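Local coordinates for protein Non-atp dependent l-selective hydantoinase (PDB 1GKR) that hydrolyses the ring amide bond of hydantoins, favouring aryl derivatives, as a zinc-dependent homotetrameric cyclic amidase whose stereoselectivity depends on the substrate, at residues Ala122-Gly127 and Lys370-Tyr375; Tyr267-Thr272 and Leu346-Asn351; Arg296-Leu301 and Lys352-Leu357. All blocks are in the same frame, centred on the assembly; numbering follows the deposited sequence.

Contact 1: Ala122-Gly127 and Lys370-Tyr375; sequences ALYGGG and KLFGIY
Tyr124 and Phe372 meet ring to ring in the interior of the chain. The ring planes are nearly perpendicular (87°) and the centroids 5.7 Å apart, in an oblique approach that is neither a stack nor a T-shaped pair. Their side chains cross at about a right angle. Tyr124 CZ lies 3.9 Å from Phe372 CZ, and Tyr124 CE1 is equally far from Phe372 CE1. The phenol oxygen joins the same patch, with Tyr124 OH 3.2 Å from Phe372 CZ. Phe372 CB points toward residues 122-127. With chi1 at -77° the ring swings to the side of its own N, and its CZ end meets Tyr124.

The polar end of Tyr124 is satisfied elsewhere. Its OH hydrogen-bonds to the backbone O of Glu59, next to His60 of the zinc site. The side chains of Tyr124 and His60 come within about 6 Å, and a zinc ion lies about 9 Å from the Tyr124 side chain.

The fold is the TIM barrel of the amidohydrolases. Tyr124 lies at the C-terminal side of barrel strand 120-123, and Phe372 belongs to the last turn of helix 357-372. Both rings also pack on Ile91 of strand 87-92 and Val181 of strand 179-182. Phe372 touches Val179 of that second strand as well. A leucine in place of Tyr124 would probably leave the Glu59 carbonyl without this partner and open a gap beside Phe372.

The helix end has backbone bonds of its own. Gly373 takes a positive phi (77°), which favours glycine, and forms a Schellman motif. One of its bonds runs from Gly373 N to Lys370 O at 3.0 Å.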
ATOM      1  N   ALA A 122      24.292  -1.930  31.033  1.00 10.93           N
ATOM      2  CA  ALA A 122      24.401  -3.029  30.093  1.00 11.51           C
ATOM      3  C   ALA A 122      25.342  -2.466  29.025  1.00 14.26           C
ATOM      4  O   ALA A 122      25.488  -1.244  28.909  1.00 14.18           O
ATOM      5  CB  ALA A 122      23.046  -3.344  29.488  1.00 11.54           C
ATOM      6  N   LEU A 123      25.966  -3.329  28.232  1.00 14.10           N
ATOM      7  CA  LEU A 123      26.885  -2.841  27.221  1.00 12.21           C
ATOM      8  C   LEU A 123      26.656  -3.301  25.800  1.00 12.63           C
ATOM      9  O   LEU A 123      26.252  -4.433  25.544  1.00 14.45           O
ATOM     10  CB  LEU A 123      28.306  -3.202  27.608  1.00 11.49           C
ATOM     11  CG  LEU A 123      28.814  -2.538  28.872  1.00 11.75           C
ATOM     12  CD1 LEU A 123      30.169  -3.101  29.190  1.00 14.88           C
ATOM     13  CD2 LEU A 123      28.891  -1.038  28.675  1.00 10.65           C
ATOM     14  N   TYR A 124      26.944  -2.388  24.881  1.00 12.58           N
ATOM     15  CA  TYR A 124      26.854  -2.624  23.449  1.00 12.50           C
ATOM     16  C   TYR A 124      28.249  -2.999  22.996  1.00 14.47           C
ATOM     17  O   TYR A 124      29.239  -2.642  23.632  1.00 16.03           O
ATOM     18  CB  TYR A 124      26.536  -1.341  22.698  1.00 10.48           C
ATOM     19  CG  TYR A 124      25.104  -0.952  22.617  1.00 12.31           C
ATOM     20  CD1 TYR A 124      24.236  -1.613  21.747  1.00  8.86           C
ATOM     21  CD2 TYR A 124      24.621   0.139  23.351  1.00 10.49           C
ATOM     22  CE1 TYR A 124      22.926  -1.188  21.597  1.00 12.31           C
ATOM     23  CE2 TYR A 124      23.315   0.570  23.213  1.00 10.96           C
ATOM     24  CZ  TYR A 124      22.473  -0.096  22.332  1.00 14.16           C
ATOM     25  OH  TYR A 124      21.182   0.328  22.171  1.00 17.26           O
ATOM     26  N   GLY A 125      28.315  -3.697  21.877  1.00 15.03           N
ATOM     27  CA  GLY A 125      29.587  -4.037  21.287  1.00 13.94           C
ATOM     28  C   GLY A 125      29.498  -3.244  19.995  1.00 15.78           C
ATOM     29  O   GLY A 125      28.424  -2.746  19.647  1.00 17.20           O
ATOM     30  N   GLY A 126      30.599  -3.099  19.281  1.00 14.99           N
ATOM     31  CA  GLY A 126      30.536  -2.359  18.041  1.00 12.27           C
ATOM     32  C   GLY A 126      30.626  -3.286  16.846  1.00 12.25           C
ATOM     33  O   GLY A 126      31.292  -4.322  16.883  1.00 12.19           O
ATOM     34  N   GLY A 127      29.933  -2.914  15.782  1.00 11.75           N
ATOM     35  CA  GLY A 127      29.967  -3.699  14.571  1.00 11.64           C
ATOM     36  C   GLY A 127      30.535  -2.772  13.523  1.00 14.30           C
ATOM     37  O   GLY A 127      29.812  -1.950  12.951  1.00 16.21           O
ATOM     38  N   LYS A 370      12.470  -4.931  27.314  1.00 15.27           N
ATOM     39  CA  LYS A 370      11.983  -6.075  26.561  1.00 15.05           C
ATOM     40  C   LYS A 370      12.823  -6.347  25.325  1.00 13.81           C
ATOM     41  O   LYS A 370      13.324  -7.453  25.157  1.00 16.39           O
ATOM     42  CB  LYS A 370      10.523  -5.869  26.156  1.00 13.45           C
ATOM     43  CG  LYS A 370       9.536  -6.081  27.295  1.00 17.71           C
ATOM     44  CD  LYS A 370       8.113  -5.836  26.840  1.00 18.68           C
ATOM     45  CE  LYS A 370       7.120  -6.239  27.902  1.00 19.82           C
ATOM     46  NZ  LYS A 370       5.727  -5.931  27.480  1.00 21.35           N
ATOM     47  N   LEU A 371      12.993  -5.349  24.465  1.00 12.44           N
ATOM     48  CA  LEU A 371      13.766  -5.556  23.240  1.00 12.33           C
ATOM     49  C   LEU A 371      15.176  -6.109  23.460  1.00 12.91           C
ATOM     50  O   LEU A 371      15.671  -6.877  22.646  1.00 13.33           O
ATOM     51  CB  LEU A 371      13.838  -4.258  22.432  1.00  9.44           C
ATOM     52  CG  LEU A 371      12.495  -3.840  21.837  1.00 10.58           C
ATOM     53  CD1 LEU A 371      12.598  -2.457  21.260  1.00 10.09           C
ATOM     54  CD2 LEU A 371      12.083  -4.823  20.766  1.00  8.24           C
ATOM     55  N   PHE A 372      15.820  -5.745  24.563  1.00 12.20           N
ATOM     56  CA  PHE A 372      17.174  -6.222  24.815  1.00 12.34           C
ATOM     57  C   PHE A 372      17.259  -7.474  25.663  1.00 14.55           C
ATOM     58  O   PHE A 372      18.352  -8.003  25.916  1.00 15.82           O
ATOM     59  CB  PHE A 372      18.009  -5.113  25.436  1.00 10.28           C
ATOM     60  CG  PHE A 372      18.458  -4.095  24.445  1.00 10.07           C
ATOM     61  CD1 PHE A 372      19.535  -4.361  23.608  1.00  8.95           C
ATOM     62  CD2 PHE A 372      17.776  -2.887  24.312  1.00  7.09           C
ATOM     63  CE1 PHE A 372      19.925  -3.422  22.647  1.00 14.13           C
ATOM     64  CE2 PHE A 372      18.155  -1.948  23.358  1.00  7.80           C
ATOM     65  CZ  PHE A 372      19.227  -2.207  22.524  1.00  9.10           C
ATOM     66  N   GLY A 373      16.101  -7.947  26.098  1.00 12.37           N
ATOM     67  CA  GLY A 373      16.066  -9.151  26.894  1.00 11.83           C
ATOM     68  C   GLY A 373      16.477  -9.010  28.341  1.00 11.39           C
ATOM     69  O   GLY A 373      16.932  -9.976  28.936  1.00 12.40           O
ATOM     70  N   ILE A 374      16.333  -7.827  28.920  1.00 11.66           N
ATOM     71  CA  ILE A 374      16.688  -7.661  30.323  1.00 13.74           C
ATOM     72  C   ILE A 374      15.388  -7.392  31.069  1.00 18.34           C
ATOM     73  O   ILE A 374      15.394  -6.961  32.226  1.00 19.35           O
ATOM     74  CB  ILE A 374      17.664  -6.465  30.518  1.00 10.51           C
ATOM     75  CG1 ILE A 374      17.042  -5.168  30.001  1.00  8.83           C
ATOM     76  CG2 ILE A 374      18.955  -6.717  29.765  1.00  9.53           C
ATOM     77  CD1 ILE A 374      17.978  -3.968  30.097  1.00  3.01           C
ATOM     78  N   TYR A 375      14.281  -7.718  30.401  1.00 23.38           N
ATOM     79  CA  TYR A 375      12.954  -7.425  30.900  1.00 26.31           C
ATOM     80  C   TYR A 375      12.511  -7.674  32.317  1.00 32.84           C
ATOM     81  O   TYR A 375      12.814  -6.861  33.198  1.00 45.18           O
ATOM     82  CB  TYR A 375      11.856  -7.971  29.991  1.00 23.47           C
ATOM     83  CG  TYR A 375      10.466  -7.579  30.490  1.00 18.45           C
ATOM     84  CD1 TYR A 375      10.129  -6.244  30.722  1.00 17.13           C
ATOM     85  CD2 TYR A 375       9.507  -8.549  30.765  1.00 19.06           C
ATOM     86  CE1 TYR A 375       8.867  -5.890  31.221  1.00 17.39           C
ATOM     87  CE2 TYR A 375       8.250  -8.211  31.256  1.00 19.28           C
ATOM     88  CZ  TYR A 375       7.928  -6.883  31.485  1.00 22.34           C
ATOM     89  OH  TYR A 375       6.660  -6.579  31.974  1.00 25.51           O
TER

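Contact 2: Tyr267-Thr272 and Leu346-Asn351; sequences YLNITT and LTNGVN
Asn269 and Asn348 touch through their side-chain amides. The hydrogen bond runs from Asn348 ND2 to Asn269 OD1. It is weak: the atoms are 3.2 Å apart, and the N-H...O angle is only 127°. The amide planes are turned 50° from each other, so the two groups do not pair flat.

Packing on helix 341-350 adds to the bond. Asn269 touches Met344 and Met345, and Leu268 touches Met345. The backbones stay apart, with Asn269 CA and Asn348 CA separated by 7.4 Å.

Other polar bonds hold each amide. Asn269 ND2 bonds to Pro265 O, back in the short helix 265-268. Asn348 OD1 accepts a bond from Lys352 NZ, and Asn348 ND2 also has a weak bond to Met344 O. In Asn348, CG stands beside the backbone N (chi1 -55°), which suits that bond back along its own helix.

Backbone bonds shape the two helix ends. Helix 265-268 gives way at Asn269. Helix 341-350 closes with a wider pi-type turn, where Asn351 N bonds to Leu346 O at 2.8 Å.

The contact therefore joins two helix ends of the TIM-barrel domain away from the zinc site. Its chemistry is one bent amide bond between groups oriented mainly by other partners. This bond alone probably adds little, and the packing of Leu268 and Asn269 on helix 341-350 probably carries more.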
ATOM      1  N   TYR A 267      14.201  15.374  19.784  1.00 15.02           N
ATOM      2  CA  TYR A 267      13.402  15.518  18.584  1.00 14.62           C
ATOM      3  C   TYR A 267      11.972  15.909  18.883  1.00 15.63           C
ATOM      4  O   TYR A 267      11.307  16.506  18.039  1.00 16.68           O
ATOM      5  CB  TYR A 267      13.443  14.220  17.784  1.00 14.26           C
ATOM      6  CG  TYR A 267      14.826  13.898  17.297  1.00 13.25           C
ATOM      7  CD1 TYR A 267      15.439  14.686  16.323  1.00 14.06           C
ATOM      8  CD2 TYR A 267      15.548  12.836  17.841  1.00 12.03           C
ATOM      9  CE1 TYR A 267      16.739  14.427  15.901  1.00 13.28           C
ATOM     10  CE2 TYR A 267      16.853  12.565  17.430  1.00 10.37           C
ATOM     11  CZ  TYR A 267      17.441  13.364  16.459  1.00 13.72           C
ATOM     12  OH  TYR A 267      18.733  13.110  16.050  1.00 13.24           O
ATOM     13  N   LEU A 268      11.499  15.579  20.081  1.00 16.16           N
ATOM     14  CA  LEU A 268      10.129  15.912  20.467  1.00 17.09           C
ATOM     15  C   LEU A 268      10.007  17.296  21.098  1.00 18.61           C
ATOM     16  O   LEU A 268       9.024  17.997  20.866  1.00 18.47           O
ATOM     17  CB  LEU A 268       9.581  14.867  21.444  1.00 15.22           C
ATOM     18  CG  LEU A 268       9.386  13.464  20.869  1.00 14.00           C
ATOM     19  CD1 LEU A 268       9.039  12.494  21.969  1.00 15.44           C
ATOM     20  CD2 LEU A 268       8.295  13.493  19.843  1.00 14.10           C
ATOM     21  N   ASN A 269      11.018  17.691  21.870  1.00 17.68           N
ATOM     22  CA  ASN A 269      11.009  18.972  22.568  1.00 16.74           C
ATOM     23  C   ASN A 269      11.781  20.120  21.939  1.00 17.05           C
ATOM     24  O   ASN A 269      11.932  21.169  22.562  1.00 17.38           O
ATOM     25  CB  ASN A 269      11.494  18.761  23.996  1.00 14.71           C
ATOM     26  CG  ASN A 269      10.619  17.798  24.752  1.00 18.30           C
ATOM     27  OD1 ASN A 269       9.515  18.145  25.166  1.00 20.07           O
ATOM     28  ND2 ASN A 269      11.092  16.566  24.919  1.00 19.33           N
ATOM     29  N   ILE A 270      12.284  19.934  20.723  1.00 16.77           N
ATOM     30  CA  ILE A 270      13.017  21.002  20.050  1.00 16.72           C
ATOM     31  C   ILE A 270      12.580  21.042  18.605  1.00 17.87           C
ATOM     32  O   ILE A 270      12.245  20.018  18.012  1.00 17.67           O
ATOM     33  CB  ILE A 270      14.528  20.791  20.094  1.00 17.98           C
ATOM     34  CG1 ILE A 270      14.987  20.611  21.533  1.00 19.70           C
ATOM     35  CG2 ILE A 270      15.233  22.002  19.520  1.00 18.56           C
ATOM     36  CD1 ILE A 270      16.439  20.264  21.635  1.00 22.31           C
ATOM     37  N   THR A 271      12.602  22.234  18.033  1.00 18.41           N
ATOM     38  CA  THR A 271      12.163  22.432  16.666  1.00 18.15           C
ATOM     39  C   THR A 271      13.155  23.274  15.916  1.00 20.59           C
ATOM     40  O   THR A 271      13.968  23.957  16.531  1.00 21.34           O
ATOM     41  CB  THR A 271      10.808  23.130  16.688  1.00 17.00           C
ATOM     42  OG1 THR A 271       9.789  22.134  16.747  1.00 18.80           O
ATOM     43  CG2 THR A 271      10.612  24.010  15.501  1.00 14.29           C
ATOM     44  N   THR A 272      13.107  23.231  14.591  1.00 23.30           N
ATOM     45  CA  THR A 272      14.040  24.042  13.839  1.00 26.76           C
ATOM     46  C   THR A 272      13.835  25.523  14.128  1.00 30.97           C
ATOM     47  O   THR A 272      14.787  26.292  14.026  1.00 33.79           O
ATOM     48  CB  THR A 272      13.968  23.794  12.315  1.00 26.03           C
ATOM     49  OG1 THR A 272      12.618  23.916  11.852  1.00 25.45           O
ATOM     50  CG2 THR A 272      14.511  22.422  11.990  1.00 25.05           C
ATOM     51  N   LEU A 346       7.965  14.403  30.982  1.00 18.33           N
ATOM     52  CA  LEU A 346       6.959  14.598  32.011  1.00 17.72           C
ATOM     53  C   LEU A 346       6.354  15.997  31.875  1.00 18.25           C
ATOM     54  O   LEU A 346       5.140  16.170  31.905  1.00 15.65           O
ATOM     55  CB  LEU A 346       7.623  14.459  33.373  1.00 18.13           C
ATOM     56  CG  LEU A 346       7.297  13.267  34.269  1.00 20.09           C
ATOM     57  CD1 LEU A 346       6.905  12.047  33.464  1.00 18.18           C
ATOM     58  CD2 LEU A 346       8.512  13.006  35.142  1.00 19.17           C
ATOM     59  N   THR A 347       7.221  16.988  31.704  1.00 18.74           N
ATOM     60  CA  THR A 347       6.810  18.378  31.588  1.00 18.50           C
ATOM     61  C   THR A 347       6.016  18.754  30.340  1.00 19.27           C
ATOM     62  O   THR A 347       4.910  19.273  30.446  1.00 21.09           O
ATOM     63  CB  THR A 347       8.045  19.309  31.683  1.00 17.59           C
ATOM     64  OG1 THR A 347       8.572  19.258  33.012  1.00 17.85           O
ATOM     65  CG2 THR A 347       7.683  20.739  31.347  1.00 12.53           C
ATOM     66  N   ASN A 348       6.570  18.498  29.162  1.00 18.25           N
ATOM     67  CA  ASN A 348       5.895  18.868  27.928  1.00 18.16           C
ATOM     68  C   ASN A 348       5.021  17.791  27.325  1.00 19.88           C
ATOM     69  O   ASN A 348       4.347  18.025  26.314  1.00 20.49           O
ATOM     70  CB  ASN A 348       6.924  19.312  26.905  1.00 20.36           C
ATOM     71  CG  ASN A 348       7.794  20.429  27.423  1.00 23.68           C
ATOM     72  OD1 ASN A 348       7.320  21.538  27.665  1.00 25.89           O
ATOM     73  ND2 ASN A 348       9.073  20.138  27.615  1.00 25.69           N
ATOM     74  N   GLY A 349       5.049  16.607  27.931  1.00 20.71           N
ATOM     75  CA  GLY A 349       4.238  15.506  27.450  1.00 19.27           C
ATOM     76  C   GLY A 349       3.081  15.216  28.396  1.00 21.07           C
ATOM     77  O   GLY A 349       1.923  15.542  28.109  1.00 21.25           O
ATOM     78  N   VAL A 350       3.394  14.620  29.540  1.00 20.80           N
ATOM     79  CA  VAL A 350       2.375  14.273  30.516  1.00 20.34           C
ATOM     80  C   VAL A 350       1.632  15.474  31.075  1.00 21.57           C
ATOM     81  O   VAL A 350       0.415  15.564  30.927  1.00 21.51           O
ATOM     82  CB  VAL A 350       2.969  13.461  31.680  1.00 18.81           C
ATOM     83  CG1 VAL A 350       1.906  13.228  32.736  1.00 16.19           C
ATOM     84  CG2 VAL A 350       3.487  12.126  31.163  1.00 17.41           C
ATOM     85  N   ASN A 351       2.355  16.398  31.704  1.00 22.89           N
ATOM     86  CA  ASN A 351       1.734  17.584  32.298  1.00 23.20           C
ATOM     87  C   ASN A 351       1.159  18.575  31.308  1.00 24.99           C
ATOM     88  O   ASN A 351       0.636  19.614  31.701  1.00 27.64           O
ATOM     89  CB  ASN A 351       2.722  18.339  33.178  1.00 21.31           C
ATOM     90  CG  ASN A 351       2.897  17.701  34.526  1.00 24.99           C
ATOM     91  OD1 ASN A 351       2.129  16.814  34.908  1.00 26.30           O
ATOM     92  ND2 ASN A 351       3.906  18.155  35.271  1.00 25.29           N
TER

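Contact 3: Arg296-Leu301 and Lys352-Leu357; sequences RLWEQL and KGRLSL
Arg354 lies over one face of the Trp298 indole. Its guanidinium stacks on the ring, with the planes 26° apart. The cation-pi contact is nearly straight overhead: Arg354 CZ is 3.5 Å from the centroid of the Trp298 five-membered ring and 3° off its normal. Arg354 CG adds a CH-pi contact, 4.3 Å from the centroid of the six-membered ring. Bends at chi2 and chi3 let the Arg354 chain fold over the indole. Trp298 NE1 and Arg354 NH2 are both donors and do not bond; the indole N-H goes instead to Leu268 O. Arg354 NH1 has a weak hydrogen bond to Asn348 O. Leu355 CB sits at the ring edge, 4.3 Å from Trp298 CZ3. Leu355 CD2 meets Leu301 CD1 at 3.9 Å.

The looser side is polar. A water bridges the backbones, giving hydrogen bonds to Trp298 O and to Arg354 O, the latter at 2.9 Å. Arg354 remains partly exposed.

The contact fastens helix 291-303 to the loop between helices 341-350 and 357-372. Met345 of helix 341-350 packs on Trp298, Leu301 and Leu355, while Leu268 of helix 265-268 touches Leu301. Ser356 N-caps helix 357-372 through its OG and Arg359 N.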
ATOM      1  N   ARG A 296       3.295  15.956  14.249  1.00 18.35           N
ATOM      2  CA  ARG A 296       3.076  14.570  13.854  1.00 17.52           C
ATOM      3  C   ARG A 296       3.767  13.619  14.818  1.00 16.49           C
ATOM      4  O   ARG A 296       3.172  12.659  15.299  1.00 16.16           O
ATOM      5  CB  ARG A 296       3.632  14.335  12.457  1.00 23.05           C
ATOM      6  CG  ARG A 296       2.786  14.862  11.330  1.00 25.09           C
ATOM      7  CD  ARG A 296       1.939  13.738  10.754  1.00 34.27           C
ATOM      8  NE  ARG A 296       2.710  12.756   9.983  1.00 36.84           N
ATOM      9  CZ  ARG A 296       3.535  13.066   8.980  1.00 37.72           C
ATOM     10  NH1 ARG A 296       3.716  14.337   8.623  1.00 36.54           N
ATOM     11  NH2 ARG A 296       4.164  12.103   8.317  1.00 37.24           N
ATOM     12  N   LEU A 297       5.037  13.891  15.080  1.00 15.71           N
ATOM     13  CA  LEU A 297       5.837  13.073  15.978  1.00 15.77           C
ATOM     14  C   LEU A 297       5.127  12.842  17.301  1.00 16.28           C
ATOM     15  O   LEU A 297       5.051  11.703  17.785  1.00 16.84           O
ATOM     16  CB  LEU A 297       7.174  13.759  16.230  1.00 17.44           C
ATOM     17  CG  LEU A 297       8.466  13.054  15.824  1.00 18.06           C
ATOM     18  CD1 LEU A 297       8.333  12.383  14.477  1.00 16.16           C
ATOM     19  CD2 LEU A 297       9.574  14.095  15.800  1.00 19.47           C
ATOM     20  N   TRP A 298       4.601  13.918  17.886  1.00 15.01           N
ATOM     21  CA  TRP A 298       3.905  13.811  19.164  1.00 15.61           C
ATOM     22  C   TRP A 298       2.659  12.938  19.097  1.00 17.89           C
ATOM     23  O   TRP A 298       2.316  12.267  20.075  1.00 18.93           O
ATOM     24  CB  TRP A 298       3.537  15.183  19.698  1.00 12.23           C
ATOM     25  CG  TRP A 298       4.633  15.834  20.482  1.00 14.61           C
ATOM     26  CD1 TRP A 298       5.453  16.860  20.071  1.00 13.34           C
ATOM     27  CD2 TRP A 298       4.987  15.562  21.840  1.00 15.31           C
ATOM     28  NE1 TRP A 298       6.283  17.245  21.095  1.00 12.58           N
ATOM     29  CE2 TRP A 298       6.022  16.468  22.193  1.00 15.43           C
ATOM     30  CE3 TRP A 298       4.530  14.643  22.797  1.00 15.02           C
ATOM     31  CZ2 TRP A 298       6.607  16.483  23.465  1.00 16.75           C
ATOM     32  CZ3 TRP A 298       5.110  14.653  24.063  1.00 16.77           C
ATOM     33  CH2 TRP A 298       6.139  15.572  24.386  1.00 18.99           C
ATOM     34  N   GLU A 299       1.977  12.949  17.957  1.00 19.05           N
ATOM     35  CA  GLU A 299       0.793  12.115  17.794  1.00 21.94           C
ATOM     36  C   GLU A 299       1.234  10.660  17.714  1.00 20.58           C
ATOM     37  O   GLU A 299       0.685   9.780  18.370  1.00 20.83           O
ATOM     38  CB  GLU A 299       0.058  12.475  16.514  1.00 26.52           C
ATOM     39  CG  GLU A 299      -0.765  13.735  16.588  1.00 38.50           C
ATOM     40  CD  GLU A 299      -1.388  14.081  15.246  1.00 44.61           C
ATOM     41  OE1 GLU A 299      -1.910  13.153  14.579  1.00 46.56           O
ATOM     42  OE2 GLU A 299      -1.359  15.276  14.863  1.00 46.37           O
ATOM     43  N   GLN A 300       2.248  10.415  16.901  1.00 20.65           N
ATOM     44  CA  GLN A 300       2.756   9.070  16.735  1.00 21.04           C
ATOM     45  C   GLN A 300       3.209   8.486  18.065  1.00 21.20           C
ATOM     46  O   GLN A 300       3.040   7.292  18.316  1.00 21.62           O
ATOM     47  CB  GLN A 300       3.909   9.085  15.738  1.00 20.04           C
ATOM     48  CG  GLN A 300       3.528   9.698  14.410  1.00 17.64           C
ATOM     49  CD  GLN A 300       4.646   9.621  13.410  1.00 20.66           C
ATOM     50  OE1 GLN A 300       5.772  10.038  13.691  1.00 22.44           O
ATOM     51  NE2 GLN A 300       4.349   9.095  12.230  1.00 18.26           N
ATOM     52  N   LEU A 301       3.770   9.335  18.920  1.00 19.05           N
ATOM     53  CA  LEU A 301       4.256   8.886  20.216  1.00 18.74           C
ATOM     54  C   LEU A 301       3.106   8.356  21.058  1.00 18.54           C
ATOM     55  O   LEU A 301       3.105   7.200  21.470  1.00 15.86           O
ATOM     56  CB  LEU A 301       4.935  10.041  20.954  1.00 19.78           C
ATOM     57  CG  LEU A 301       6.058   9.765  21.959  1.00 17.69           C
ATOM     58  CD1 LEU A 301       5.903  10.727  23.117  1.00 16.27           C
ATOM     59  CD2 LEU A 301       6.029   8.345  22.454  1.00 13.39           C
ATOM     60  N   LYS A 352       1.261  18.276  30.025  1.00 26.21           N
ATOM     61  CA  LYS A 352       0.742  19.196  29.034  1.00 27.00           C
ATOM     62  C   LYS A 352      -0.350  18.473  28.277  1.00 26.91           C
ATOM     63  O   LYS A 352      -0.856  18.956  27.268  1.00 28.00           O
ATOM     64  CB  LYS A 352       1.873  19.651  28.114  1.00 28.01           C
ATOM     65  CG  LYS A 352       1.619  20.965  27.446  1.00 31.84           C
ATOM     66  CD  LYS A 352       2.910  21.623  27.018  1.00 35.43           C
ATOM     67  CE  LYS A 352       3.633  22.214  28.213  1.00 38.60           C
ATOM     68  NZ  LYS A 352       4.758  23.104  27.791  1.00 41.38           N
ATOM     69  N   GLY A 353      -0.691  17.293  28.786  1.00 26.90           N
ATOM     70  CA  GLY A 353      -1.756  16.489  28.223  1.00 22.61           C
ATOM     71  C   GLY A 353      -1.567  15.784  26.904  1.00 22.51           C
ATOM     72  O   GLY A 353      -2.515  15.177  26.421  1.00 23.63           O
ATOM     73  N   ARG A 354      -0.387  15.841  26.297  1.00 23.15           N
ATOM     74  CA  ARG A 354      -0.224  15.140  25.024  1.00 23.46           C
ATOM     75  C   ARG A 354       0.467  13.769  25.104  1.00 20.31           C
ATOM     76  O   ARG A 354       0.825  13.190  24.082  1.00 20.27           O
ATOM     77  CB  ARG A 354       0.470  16.044  23.997  1.00 24.68           C
ATOM     78  CG  ARG A 354       1.683  16.730  24.502  1.00 32.80           C
ATOM     79  CD  ARG A 354       1.680  18.169  24.048  1.00 38.51           C
ATOM     80  NE  ARG A 354       2.017  18.339  22.637  1.00 43.25           N
ATOM     81  CZ  ARG A 354       3.165  18.859  22.208  1.00 45.22           C
ATOM     82  NH1 ARG A 354       4.094  19.254  23.086  1.00 44.38           N
ATOM     83  NH2 ARG A 354       3.370  19.016  20.902  1.00 43.13           N
ATOM     84  N   LEU A 355       0.624  13.249  26.316  1.00 16.89           N
ATOM     85  CA  LEU A 355       1.235  11.946  26.530  1.00 17.62           C
ATOM     86  C   LEU A 355       0.721  11.364  27.834  1.00 18.14           C
ATOM     87  O   LEU A 355       0.699  12.055  28.852  1.00 21.85           O
ATOM     88  CB  LEU A 355       2.762  12.055  26.601  1.00 16.94           C
ATOM     89  CG  LEU A 355       3.520  10.736  26.837  1.00 16.70           C
ATOM     90  CD1 LEU A 355       3.205   9.727  25.751  1.00 10.56           C
ATOM     91  CD2 LEU A 355       5.008  11.016  26.851  1.00 17.48           C
ATOM     92  N   SER A 356       0.307  10.102  27.819  1.00 14.42           N
ATOM     93  CA  SER A 356      -0.188   9.497  29.044  1.00 14.37           C
ATOM     94  C   SER A 356       0.956   8.860  29.813  1.00 17.61           C
ATOM     95  O   SER A 356       1.967   8.445  29.225  1.00 18.15           O
ATOM     96  CB  SER A 356      -1.242   8.447  28.734  1.00 13.14           C
ATOM     97  OG  SER A 356      -0.705   7.419  27.937  1.00 16.86           O
ATOM     98  N   LEU A 357       0.812   8.811  31.134  1.00 15.88           N
ATOM     99  CA  LEU A 357       1.835   8.211  31.969  1.00 15.53           C
ATOM    100  C   LEU A 357       2.062   6.773  31.541  1.00 16.79           C
ATOM    101  O   LEU A 357       3.200   6.308  31.497  1.00 20.36           O
ATOM    102  CB  LEU A 357       1.421   8.236  33.441  1.00 14.45           C
ATOM    103  CG  LEU A 357       1.901   9.434  34.254  1.00 16.07           C
ATOM    104  CD1 LEU A 357       1.215   9.479  35.605  1.00 16.07           C
ATOM    105  CD2 LEU A 357       3.392   9.321  34.429  1.00 13.03           C
TER
HETATM  106  O   HOH W   1      -0.272  13.623  21.441  1.00 43.50           O

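In the fold
Contacts 1 and 3 are buried, while contact 2 lies near the surface. Contact 1 stands apart, its centre 27 Å from that of contact 2 and 26 Å from that of contact 3. It is aromatic and close to the zinc site. Contacts 2 and 3 are neighbours, with centres 9 Å apart, and lie away from that site. They touch directly: Gly349 CA packs on Trp298 CZ3 at 3.6 Å. Helix 341-350 takes part in contact 2, and the loop after it in contact 3. Helix 357-372 follows that loop and reaches contact 1 with its last turn. Contact 2 relies on polar amides, whereas contact 3 combines a stacked cation with leucine packing and a water bridge.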